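Long-range contacts in Asp/Glu-specific dipeptidyl-peptidase (Flavobacterium psychrophilum, PDB 5JXF), which removes dipeptides from the N-terminus of oligopeptides as a serine-type peptidase that strictly requires aspartate or glutamate at the P1 position: residues F222-D227 / D620-V625; T226-W231 / N677-W682; P232-D237 / P605-D610; G653-T658 / N698-M703. One frame throughout, in Å; residues are numbered along the deposited sequence.

Interaction 1: residues F222-D227 / D620-V625; sequences FGSDTD and DYEFDV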
# COMPACT_ATOMS: atom_id res chain seq x y z
N PHE A 222 -1.67 -13.59 10.91
CA PHE A 222 -2.61 -12.84 10.08
C PHE A 222 -1.89 -11.99 9.06
O PHE A 222 -1.11 -11.11 9.41
CB PHE A 222 -3.52 -11.96 10.95
CG PHE A 222 -4.63 -11.27 10.16
CD1 PHE A 222 -5.54 -12.01 9.42
CD2 PHE A 222 -4.75 -9.89 10.15
CE1 PHE A 222 -6.57 -11.39 8.69
CE2 PHE A 222 -5.78 -9.27 9.44
CZ PHE A 222 -6.69 -10.03 8.71
N GLY A 223 -2.15 -12.25 7.78
CA GLY A 223 -1.49 -11.50 6.72
C GLY A 223 -0.23 -12.16 6.18
O GLY A 223 0.30 -11.74 5.15
N SER A 224 0.24 -13.19 6.88
CA SER A 224 1.42 -13.96 6.48
C SER A 224 2.54 -13.08 5.95
O SER A 224 2.99 -12.16 6.64
CB SER A 224 1.04 -15.00 5.41
OG SER A 224 0.45 -16.15 5.97
N ASP A 225 2.94 -13.33 4.72
CA ASP A 225 4.07 -12.62 4.14
C ASP A 225 3.71 -11.24 3.59
O ASP A 225 4.58 -10.37 3.50
CB ASP A 225 4.70 -13.49 3.06
CG ASP A 225 5.26 -14.79 3.62
OD1 ASP A 225 5.22 -14.97 4.87
OD2 ASP A 225 5.73 -15.62 2.82
N THR A 226 2.45 -11.01 3.25
CA THR A 226 2.05 -9.67 2.82
C THR A 226 2.31 -8.65 3.93
O THR A 226 2.95 -7.64 3.71
CB THR A 226 0.57 -9.62 2.40
OG1 THR A 226 0.38 -10.50 1.28
CG2 THR A 226 0.16 -8.20 2.01
N ASP A 227 1.85 -8.97 5.14
CA ASP A 227 2.01 -8.08 6.29
C ASP A 227 3.32 -8.25 7.10
O ASP A 227 3.56 -7.49 8.04
CB ASP A 227 0.82 -8.27 7.24
CG ASP A 227 -0.44 -7.55 6.75
OD1 ASP A 227 -0.42 -7.12 5.59
OD2 ASP A 227 -1.43 -7.44 7.51
N ASP A 620 -9.40 -16.52 2.14
CA ASP A 620 -8.08 -16.19 1.61
C ASP A 620 -6.93 -16.90 2.35
O ASP A 620 -6.97 -17.10 3.56
CB ASP A 620 -7.87 -14.68 1.65
CG ASP A 620 -6.56 -14.26 1.04
OD1 ASP A 620 -5.54 -14.21 1.78
OD2 ASP A 620 -6.53 -13.99 -0.18
N TYR A 621 -5.91 -17.28 1.59
CA TYR A 621 -4.69 -17.93 2.11
C TYR A 621 -4.12 -17.18 3.32
O TYR A 621 -3.82 -17.78 4.36
CB TYR A 621 -3.65 -18.02 0.99
CG TYR A 621 -2.49 -18.96 1.26
CD1 TYR A 621 -2.66 -20.34 1.21
CD2 TYR A 621 -1.23 -18.47 1.56
CE1 TYR A 621 -1.60 -21.20 1.45
CE2 TYR A 621 -0.16 -19.32 1.80
CZ TYR A 621 -0.35 -20.68 1.75
OH TYR A 621 0.71 -21.52 1.99
N GLU A 622 -4.00 -15.86 3.19
CA GLU A 622 -3.38 -15.02 4.22
C GLU A 622 -4.37 -14.26 5.10
O GLU A 622 -4.21 -14.22 6.32
CB GLU A 622 -2.43 -14.01 3.55
CG GLU A 622 -1.42 -14.63 2.58
CD GLU A 622 -0.58 -13.59 1.85
OE1 GLU A 622 -0.99 -12.41 1.83
OE2 GLU A 622 0.49 -13.94 1.31
N PHE A 623 -5.40 -13.66 4.51
CA PHE A 623 -6.24 -12.75 5.28
C PHE A 623 -7.63 -13.29 5.62
O PHE A 623 -8.52 -12.50 5.95
CB PHE A 623 -6.42 -11.42 4.55
CG PHE A 623 -5.14 -10.65 4.35
CD1 PHE A 623 -4.65 -9.81 5.34
CD2 PHE A 623 -4.43 -10.76 3.16
CE1 PHE A 623 -3.47 -9.09 5.15
CE2 PHE A 623 -3.25 -10.04 2.96
CZ PHE A 623 -2.77 -9.21 3.97
N ASP A 624 -7.83 -14.60 5.56
CA ASP A 624 -9.06 -15.17 6.10
C ASP A 624 -9.08 -14.99 7.63
O ASP A 624 -8.02 -14.88 8.25
CB ASP A 624 -9.18 -16.65 5.72
CG ASP A 624 -10.55 -17.24 6.03
OD1 ASP A 624 -11.49 -16.48 6.36
OD2 ASP A 624 -10.69 -18.47 5.90
N VAL A 625 -10.27 -14.91 8.21
CA VAL A 625 -10.42 -14.76 9.66
C VAL A 625 -11.23 -15.94 10.19
O VAL A 625 -12.16 -16.38 9.52
CB VAL A 625 -11.13 -13.43 10.05
CG1 VAL A 625 -11.34 -13.34 11.55
CG2 VAL A 625 -10.33 -12.23 9.57
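Phe-222 and Phe-623 form a T-shaped (edge-to-face) pair: the edge of Phe-623 is directed at the face of Phe-222, the planes stand 88° apart, and CZ of Phe-222 lies 3.9 Å from CD1 of Phe-623. The chi1 of -174° sets the ring of Phe-222 beside its own carbonyl carbon, from where CE1 reaches O of Phe-623 at 3.5 Å. One face of the Phe-623 ring is covered by Gly-223, whose CA makes a CH-pi contact 3.5 Å from CE1 of Phe-623. Glycine suits this place because a CB would press on the carbonyl O of Phe-222 and clash with CB of Asp-227. At the edge of the same ring, near its plane, lie the methyl CG2 of Thr-226 and OD1 of Asp-227, whose carboxylate is turned 70° from the ring and is salt-bridged through OD2 to Lys-615. Glu-622 runs extended beyond CG, its CG passing 3.8 Å from CB of Ser-224, and meets Thr-226 roughly at right angles. There OE1 of Glu-622 accepts from OG1 of Thr-226, although the modelled 2.4 Å is doubtfully short. Replacing Glu-622 by alanine would probably leave the Thr-226 hydroxyl without this acceptor and open a gap beside Ser-224. The backbone is joined too: N of Gly-223 donates to O of Glu-622 at 3.2 Å, from above the carbonyl plane. Asp-620 shapes the loop through an Asx turn, its OD1 taking the N-H groups of Glu-622 and Phe-623 from opposite faces. The contact thus sets an Asx-turn loop, between helices 609-615 and 627-635, against the helical turn 224-227 that carries Asp-225 of the arginine pocket.

Interaction 2: residues T226-W231 / N677-W682; sequences TDNWVW and NFDRVW. With ARG (arginine), chain E; ASP (aspartic acid), chain F.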
# COMPACT_ATOMS: atom_id res chain seq x y z
N THR A 226 2.45 -11.01 3.25
CA THR A 226 2.05 -9.67 2.82
C THR A 226 2.31 -8.65 3.93
O THR A 226 2.95 -7.64 3.71
CB THR A 226 0.57 -9.62 2.40
OG1 THR A 226 0.38 -10.50 1.28
CG2 THR A 226 0.16 -8.20 2.01
N ASP A 227 1.85 -8.97 5.14
CA ASP A 227 2.01 -8.08 6.29
C ASP A 227 3.32 -8.25 7.10
O ASP A 227 3.56 -7.49 8.04
CB ASP A 227 0.82 -8.27 7.24
CG ASP A 227 -0.44 -7.55 6.75
OD1 ASP A 227 -0.42 -7.12 5.59
OD2 ASP A 227 -1.43 -7.44 7.51
N ASN A 228 4.14 -9.23 6.76
CA ASN A 228 5.43 -9.40 7.46
C ASN A 228 6.30 -8.15 7.29
O ASN A 228 6.38 -7.60 6.20
CB ASN A 228 6.16 -10.62 6.93
CG ASN A 228 7.30 -11.08 7.87
OD1 ASN A 228 7.27 -10.84 9.09
ND2 ASN A 228 8.30 -11.72 7.30
N TRP A 229 6.93 -7.72 8.39
CA TRP A 229 7.73 -6.48 8.43
C TRP A 229 6.92 -5.21 8.12
O TRP A 229 7.49 -4.19 7.77
CB TRP A 229 8.92 -6.52 7.46
CG TRP A 229 9.80 -7.71 7.62
CD1 TRP A 229 9.80 -8.83 6.85
CD2 TRP A 229 10.82 -7.89 8.60
NE1 TRP A 229 10.76 -9.70 7.29
CE2 TRP A 229 11.40 -9.15 8.37
CE3 TRP A 229 11.30 -7.11 9.66
CZ2 TRP A 229 12.44 -9.67 9.17
CZ3 TRP A 229 12.34 -7.62 10.45
CH2 TRP A 229 12.90 -8.88 10.19
N VAL A 230 5.60 -5.25 8.27
CA VAL A 230 4.75 -4.13 7.87
C VAL A 230 3.90 -3.58 9.02
O VAL A 230 3.30 -4.34 9.77
CB VAL A 230 3.81 -4.53 6.71
CG1 VAL A 230 2.68 -3.53 6.57
CG2 VAL A 230 4.58 -4.66 5.39
N TRP A 231 3.91 -2.26 9.18
CA TRP A 231 2.95 -1.54 10.00
C TRP A 231 2.03 -0.70 9.07
O TRP A 231 2.50 -0.18 8.06
CB TRP A 231 3.66 -0.61 10.98
CG TRP A 231 2.72 0.14 11.87
CD1 TRP A 231 2.34 1.45 11.75
CD2 TRP A 231 2.03 -0.38 13.00
NE1 TRP A 231 1.45 1.78 12.75
CE2 TRP A 231 1.24 0.67 13.53
CE3 TRP A 231 2.01 -1.62 13.63
CZ2 TRP A 231 0.42 0.50 14.63
CZ3 TRP A 231 1.19 -1.79 14.73
CH2 TRP A 231 0.41 -0.73 15.22
N ASN A 677 6.75 -8.23 21.96
CA ASN A 677 7.46 -7.84 20.75
C ASN A 677 7.47 -8.93 19.70
O ASN A 677 7.56 -10.11 20.04
CB ASN A 677 8.89 -7.45 21.08
CG ASN A 677 9.64 -6.93 19.88
OD1 ASN A 677 9.39 -5.82 19.42
ND2 ASN A 677 10.58 -7.74 19.37
N PHE A 678 7.36 -8.55 18.42
CA PHE A 678 7.37 -9.59 17.40
C PHE A 678 7.82 -9.18 16.00
O PHE A 678 8.01 -10.05 15.15
CB PHE A 678 5.99 -10.25 17.31
CG PHE A 678 4.94 -9.44 16.59
CD1 PHE A 678 4.22 -8.44 17.26
CD2 PHE A 678 4.60 -9.72 15.27
CE1 PHE A 678 3.20 -7.73 16.61
CE2 PHE A 678 3.58 -9.00 14.60
CZ PHE A 678 2.89 -8.01 15.27
N ASP A 679 8.06 -7.90 15.76
CA ASP A 679 8.54 -7.50 14.45
C ASP A 679 9.12 -6.10 14.46
O ASP A 679 9.15 -5.45 15.49
CB ASP A 679 7.40 -7.56 13.41
CG ASP A 679 7.88 -8.04 12.05
OD1 ASP A 679 9.10 -8.07 11.82
OD2 ASP A 679 7.03 -8.39 11.21
N ARG A 680 9.56 -5.65 13.28
CA ARG A 680 9.92 -4.26 13.04
C ARG A 680 9.13 -3.75 11.85
O ARG A 680 8.71 -4.55 11.01
CB ARG A 680 11.41 -4.10 12.74
CG ARG A 680 12.35 -4.23 13.94
CD ARG A 680 13.75 -4.29 13.43
NE ARG A 680 14.11 -5.67 13.11
CZ ARG A 680 15.19 -6.02 12.43
NH1 ARG A 680 16.00 -5.08 11.96
NH2 ARG A 680 15.46 -7.30 12.20
N VAL A 681 8.96 -2.44 11.75
CA VAL A 681 8.22 -1.87 10.62
C VAL A 681 9.10 -1.82 9.37
O VAL A 681 10.34 -1.82 9.46
CB VAL A 681 7.67 -0.46 10.93
CG1 VAL A 681 6.91 -0.48 12.23
CG2 VAL A 681 8.80 0.56 11.01
N TRP A 682 8.46 -1.75 8.20
CA TRP A 682 9.15 -1.84 6.90
C TRP A 682 10.32 -0.89 6.78
O TRP A 682 11.42 -1.27 6.38
CB TRP A 682 8.17 -1.58 5.76
CG TRP A 682 8.76 -1.79 4.40
CD1 TRP A 682 8.89 -0.86 3.40
CD2 TRP A 682 9.32 -3.01 3.89
NE1 TRP A 682 9.49 -1.43 2.31
CE2 TRP A 682 9.76 -2.75 2.58
CE3 TRP A 682 9.48 -4.30 4.42
CZ2 TRP A 682 10.35 -3.73 1.78
CZ3 TRP A 682 10.08 -5.27 3.63
CH2 TRP A 682 10.50 -4.99 2.32
N ARG E . 9.12 -10.80 10.79
CA ARG E . 9.15 -11.57 12.02
C ARG E . 10.59 -11.61 12.54
O ARG E . 11.49 -12.03 11.83
CB ARG E . 8.60 -12.98 11.79
CG ARG E . 7.11 -13.04 11.41
CD ARG E . 6.66 -14.47 11.10
NE ARG E . 7.43 -15.06 10.01
CZ ARG E . 7.09 -15.00 8.72
NH1 ARG E . 5.96 -14.39 8.35
NH2 ARG E . 7.86 -15.57 7.79
N ASP F . 10.81 -11.13 13.76
CA ASP F . 12.16 -11.03 14.32
C ASP F . 12.57 -12.20 15.20
O ASP F . 13.16 -12.01 16.26
CB ASP F . 12.30 -9.72 15.12
CG ASP F . 12.68 -8.53 14.25
OD1 ASP F . 13.23 -8.74 13.15
OD2 ASP F . 12.45 -7.37 14.67
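Trp-229 N donates a hydrogen bond to OD2 of Asp-679 at 2.9 Å, although OD2 crowds its salt-bridge partner Arg-233 and is less surely placed. The amino group of the bound arginine is shared by two acceptors: OD1 of Asp-679, 2.9 Å from the ligand N, and OD1 of Asn-228, whose CG lies anti to the backbone N (chi1 -164°), which carries the amide to the ligand. Arg-680 meets the bound aspartic acid edge-on, NE 2.8 Å from its OD2 and NH2 2.8 Å from its OD1, a paired grip in keeping with the acidic P1 specificity assigned to Arg-680 by similarity. In the backbone, Phe-678 and Asp-679 both face Val-699 in a classic beta bulge of strand 673-680, and Trp-229 belongs to the type II turn 227-230. Ring contacts centre on Trp-229, where the arginine N lies 3.7 Å above the indole plane, with Asp-679 OD1 over the same face. Arg-680 runs alongside, its guanidinium 79° from the ring. A serine in place of Trp-229 is likely to uncover the ligand's amino group, open a gap beside the Arg-680 guanidinium and leave Asn-343 O without the indole N-H. Apolar packing adds Trp-229 CB, 3.8 Å from Trp-682 CE3, and Trp-231 CB, 3.5 Å from Val-681 CG1.

Interaction 3: residues P232-D237 / P605-D610; sequences PRHTGD and PTTYLD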
# COMPACT_ATOMS: atom_id res chain seq x y z
N PRO A 232 0.73 -0.58 9.39
CA PRO A 232 -0.11 -1.16 10.45
C PRO A 232 -0.18 -2.69 10.38
O PRO A 232 -0.12 -3.29 9.31
CB PRO A 232 -1.48 -0.54 10.19
CG PRO A 232 -1.18 0.75 9.50
CD PRO A 232 -0.02 0.44 8.62
N ARG A 233 -0.26 -3.30 11.55
CA ARG A 233 -0.29 -4.74 11.66
C ARG A 233 -1.39 -5.13 12.64
O ARG A 233 -1.59 -4.47 13.66
CB ARG A 233 1.07 -5.29 12.16
CG ARG A 233 1.08 -6.81 12.40
CD ARG A 233 1.59 -7.56 11.16
NE ARG A 233 2.95 -7.15 10.97
CZ ARG A 233 4.01 -7.92 11.02
NH1 ARG A 233 3.92 -9.24 11.16
NH2 ARG A 233 5.17 -7.35 10.86
N HIS A 234 -2.08 -6.22 12.33
CA HIS A 234 -3.18 -6.66 13.16
C HIS A 234 -3.06 -8.14 13.50
O HIS A 234 -4.05 -8.87 13.48
CB HIS A 234 -4.51 -6.38 12.45
CG HIS A 234 -4.64 -4.98 11.96
ND1 HIS A 234 -3.90 -4.50 10.91
CD2 HIS A 234 -5.39 -3.94 12.41
CE1 HIS A 234 -4.20 -3.22 10.70
NE2 HIS A 234 -5.10 -2.86 11.60
N THR A 235 -1.83 -8.56 13.84
CA THR A 235 -1.50 -9.97 14.08
C THR A 235 -1.38 -10.34 15.55
O THR A 235 -0.60 -9.74 16.29
CB THR A 235 -0.16 -10.33 13.40
OG1 THR A 235 -0.19 -9.96 12.02
CG2 THR A 235 0.12 -11.82 13.53
N GLY A 236 -2.14 -11.35 15.99
CA GLY A 236 -2.03 -11.85 17.35
C GLY A 236 -0.89 -12.85 17.48
O GLY A 236 -1.11 -14.04 17.68
N ASP A 237 0.34 -12.35 17.37
CA ASP A 237 1.49 -13.22 17.20
C ASP A 237 1.97 -13.74 18.55
O ASP A 237 2.89 -13.17 19.12
CB ASP A 237 2.61 -12.47 16.48
CG ASP A 237 3.72 -13.40 15.94
OD1 ASP A 237 3.78 -14.58 16.35
OD2 ASP A 237 4.54 -12.94 15.13
N PRO A 605 0.35 5.02 16.45
CA PRO A 605 1.05 3.97 17.23
C PRO A 605 0.23 2.75 17.64
O PRO A 605 0.82 1.81 18.18
CB PRO A 605 1.51 4.73 18.47
CG PRO A 605 0.49 5.83 18.62
CD PRO A 605 0.23 6.28 17.21
N THR A 606 -1.08 2.72 17.41
CA THR A 606 -1.90 1.58 17.84
C THR A 606 -2.87 1.09 16.77
O THR A 606 -3.36 1.88 15.98
CB THR A 606 -2.73 1.93 19.10
OG1 THR A 606 -3.67 2.96 18.78
CG2 THR A 606 -1.83 2.38 20.27
N THR A 607 -3.15 -0.22 16.76
CA THR A 607 -4.15 -0.77 15.84
C THR A 607 -5.31 -1.41 16.62
O THR A 607 -5.18 -1.68 17.81
CB THR A 607 -3.55 -1.85 14.88
OG1 THR A 607 -2.77 -2.79 15.63
CG2 THR A 607 -2.69 -1.24 13.78
N TYR A 608 -6.42 -1.66 15.93
CA TYR A 608 -7.62 -2.24 16.54
C TYR A 608 -8.20 -3.37 15.67
O TYR A 608 -7.87 -3.50 14.50
CB TYR A 608 -8.69 -1.14 16.78
CG TYR A 608 -8.17 -0.07 17.72
CD1 TYR A 608 -7.39 0.98 17.24
CD2 TYR A 608 -8.39 -0.15 19.09
CE1 TYR A 608 -6.87 1.93 18.11
CE2 TYR A 608 -7.87 0.80 19.97
CZ TYR A 608 -7.12 1.84 19.47
OH TYR A 608 -6.61 2.79 20.32
N LEU A 609 -9.07 -4.20 16.26
CA LEU A 609 -9.60 -5.36 15.57
C LEU A 609 -10.41 -4.99 14.33
O LEU A 609 -10.53 -5.77 13.38
CB LEU A 609 -10.47 -6.18 16.52
CG LEU A 609 -11.02 -7.51 16.00
CD1 LEU A 609 -9.93 -8.38 15.45
CD2 LEU A 609 -11.78 -8.25 17.12
N ASP A 610 -10.98 -3.79 14.32
CA ASP A 610 -11.77 -3.42 13.15
C ASP A 610 -10.80 -3.19 11.97
O ASP A 610 -11.17 -3.34 10.81
CB ASP A 610 -12.68 -2.20 13.44
CG ASP A 610 -11.92 -0.90 13.61
OD1 ASP A 610 -10.69 -0.92 13.81
OD2 ASP A 610 -12.57 0.17 13.54
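The imidazole of His-234 carries the methyl of Thr-607 over one face, a CH-pi contact in which CG2 of Thr-607 lies 3.6 Å from NE2 of His-234. At the ring's edge, in its plane, the carbonyl O of Tyr-608 is 3.3 Å from CD2 of His-234. Both ring nitrogens are engaged: ND1 with Lys-615, and NE2 with Asp-599 of the second subunit, so the histidine sits where the dimer partner joins this contact. Threonine suits this place because the two branches of Thr-607 do different work. Its chi1 of 48° puts OG1 between the backbone N and the carbonyl carbon, facing the other segment, where it donates to O of Arg-233 at 2.8 Å, nearly along the C=O axis at 163°. Cys-650 O is a second hydrogen-bond partner of this hydroxyl. The methyl CG2 of Thr-607 in turn lies 3.9 Å from CB of Pro-232, whose preceding peptide bond is cis. Strand 601-608 of the eight-stranded sheet thus meets the loop that turns at Gly-236 (an inverse gamma turn) and delivers Asp-237, bonded to His-101, consistent with the charge relay of a chymotrypsin-type double beta-barrel.

Interaction 4: residues G653-T658 / N698-M703; sequences GTNHTT and NVMVDM. With ASP (aspartic acid), chain F.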
# COMPACT_ATOMS: atom_id res chain seq x y z
N GLY A 653 6.71 1.13 19.13
CA GLY A 653 7.50 2.09 19.86
C GLY A 653 8.91 2.29 19.32
O GLY A 653 9.33 1.66 18.35
N THR A 654 9.65 3.17 19.97
CA THR A 654 10.99 3.50 19.57
C THR A 654 12.05 2.57 20.19
O THR A 654 13.19 2.96 20.35
CB THR A 654 11.32 4.95 19.93
OG1 THR A 654 11.18 5.13 21.35
CG2 THR A 654 10.37 5.90 19.21
N ASN A 655 11.68 1.34 20.52
CA ASN A 655 12.66 0.39 21.04
C ASN A 655 13.49 -0.21 19.91
O ASN A 655 12.98 -0.53 18.85
CB ASN A 655 11.96 -0.73 21.82
CG ASN A 655 11.02 -0.22 22.86
OD1 ASN A 655 11.43 0.23 23.93
ND2 ASN A 655 9.72 -0.31 22.59
N HIS A 656 14.78 -0.38 20.15
CA HIS A 656 15.67 -0.93 19.15
C HIS A 656 15.77 -2.43 19.31
O HIS A 656 16.33 -2.92 20.29
CB HIS A 656 17.05 -0.27 19.26
CG HIS A 656 17.99 -0.62 18.14
ND1 HIS A 656 19.32 -0.26 18.15
CD2 HIS A 656 17.79 -1.29 16.98
CE1 HIS A 656 19.90 -0.69 17.05
NE2 HIS A 656 19.00 -1.32 16.32
N THR A 657 15.25 -3.17 18.33
CA THR A 657 15.24 -4.63 18.34
C THR A 657 15.83 -5.23 17.08
O THR A 657 16.12 -4.52 16.12
CB THR A 657 13.81 -5.18 18.49
OG1 THR A 657 12.98 -4.61 17.48
CG2 THR A 657 13.23 -4.84 19.86
N THR A 658 16.00 -6.55 17.07
CA THR A 658 16.42 -7.26 15.86
C THR A 658 15.97 -8.71 16.03
O THR A 658 15.34 -9.04 17.03
CB THR A 658 17.97 -7.11 15.62
OG1 THR A 658 18.34 -7.66 14.34
CG2 THR A 658 18.76 -7.79 16.71
N ASN A 698 9.56 -0.79 16.75
CA ASN A 698 9.31 -2.20 16.94
C ASN A 698 7.81 -2.43 17.03
O ASN A 698 7.07 -1.52 17.42
CB ASN A 698 10.05 -2.73 18.19
CG ASN A 698 9.41 -2.28 19.51
OD1 ASN A 698 9.26 -1.08 19.78
ND2 ASN A 698 9.02 -3.25 20.33
N VAL A 699 7.36 -3.62 16.64
CA VAL A 699 5.94 -3.95 16.68
C VAL A 699 5.66 -4.97 17.77
O VAL A 699 6.33 -6.01 17.86
CB VAL A 699 5.47 -4.49 15.33
CG1 VAL A 699 3.91 -4.47 15.22
CG2 VAL A 699 6.07 -3.65 14.22
N MET A 700 4.65 -4.67 18.59
CA MET A 700 4.25 -5.46 19.76
C MET A 700 2.80 -5.87 19.73
O MET A 700 1.93 -5.09 19.33
CB MET A 700 4.51 -4.67 21.05
CG MET A 700 5.98 -4.52 21.43
SD MET A 700 6.39 -2.94 22.22
CE MET A 700 6.10 -1.80 20.85
N VAL A 701 2.51 -7.10 20.13
CA VAL A 701 1.12 -7.46 20.35
C VAL A 701 0.69 -6.84 21.67
O VAL A 701 1.39 -6.98 22.67
CB VAL A 701 0.86 -8.99 20.40
CG1 VAL A 701 -0.64 -9.26 20.22
CG2 VAL A 701 1.68 -9.74 19.36
N ASP A 702 -0.45 -6.16 21.66
CA ASP A 702 -1.06 -5.62 22.88
C ASP A 702 -1.48 -6.77 23.80
O ASP A 702 -2.14 -7.70 23.32
CB ASP A 702 -2.27 -4.74 22.49
CG ASP A 702 -2.74 -3.85 23.61
OD1 ASP A 702 -3.08 -4.39 24.70
OD2 ASP A 702 -2.73 -2.61 23.41
N MET A 703 -1.12 -6.75 25.09
CA MET A 703 -1.42 -7.89 25.98
C MET A 703 -2.94 -8.04 26.17
O MET A 703 -3.45 -9.15 26.38
CB MET A 703 -0.70 -7.74 27.35
CG MET A 703 0.79 -8.32 27.36
SD MET A 703 0.88 -9.94 26.63
CE MET A 703 -0.11 -10.83 27.82
N ASP F . 10.81 -11.13 13.76
CA ASP F . 12.16 -11.03 14.32
C ASP F . 12.57 -12.20 15.20
O ASP F . 13.16 -12.01 16.26
CB ASP F . 12.30 -9.72 15.12
CG ASP F . 12.68 -8.53 14.25
OD1 ASP F . 13.23 -8.74 13.15
OD2 ASP F . 12.45 -7.37 14.67
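Asn-698 meets Thr-657 with its CB and Asn-655 with its amide. CB packs 3.6 Å from OG1 of Thr-657. A chi1 of 74° then places CG between the backbone N and the carbonyl carbon, so that the amide is directed at Asn-655, in the loop following Gly-653. At the tip, OD1 of Asn-698 accepts from ND2 of Asn-655 at 2.9 Å; the bond is fairly straight, with an N-H...O angle of 163°, but the donor is tilted from the carbonyl plane. The two amides stand almost perpendicular, at 82°. Asparagine suits position Asn-698 because its amide can donate and accept at once: while OD1 takes the Asn-655 amide, ND2 bonds Asn-677 on the neighbouring strand. The ND2 of Asn-655 is also bonded to Thr-280. Beneath the side chains, Gly-653 and Asn-698 form an antiparallel hydrogen-bonded pair, with N of Gly-653 donating to O of Asn-698 at 3.2 Å and N of Asn-698 donating to O of Gly-653 at 2.9 Å. This is the last rung joining strands 648-653 and 698-702 before the chain leaves the sheet towards the substrate site. A CB on Gly-653 would crowd ND2 of Asn-655, which favours glycine here. The flexible chain of Met-700 bends to bring its CE 3.5 Å from N of Gly-653. Beyond the sheet, Thr-657 touches Arg-680 and lines the pocket of the bound aspartic acid, its OG1 lying 4.0 Å from OD2 of that ligand.

In the fold
From the N terminus, 222-227 and 226-231 follow almost as one, sharing Thr-226 and Asp-227, and 232-237 comes next. Interaction 3 closes first, at 605-610, nested inside the loops of both interaction 1, which closes at 620-625, and interaction 2, which closes at 677-682. These loops contain the long run of helices from 295-325 to 547-571. Interaction 4 opens at 653-658, after 1 and 3 have closed, and crosses interaction 2, since 677-682 falls before 698-703. Interactions 2 and 4 adjoin on neighbouring strands, both touching the bound aspartic acid. Interactions 1 to 3 join the segment leading to strand 239-245 to the eight-stranded sheet and its flanking loop, while interaction 4 ties strands 648-653 and 698-702 within that sheet.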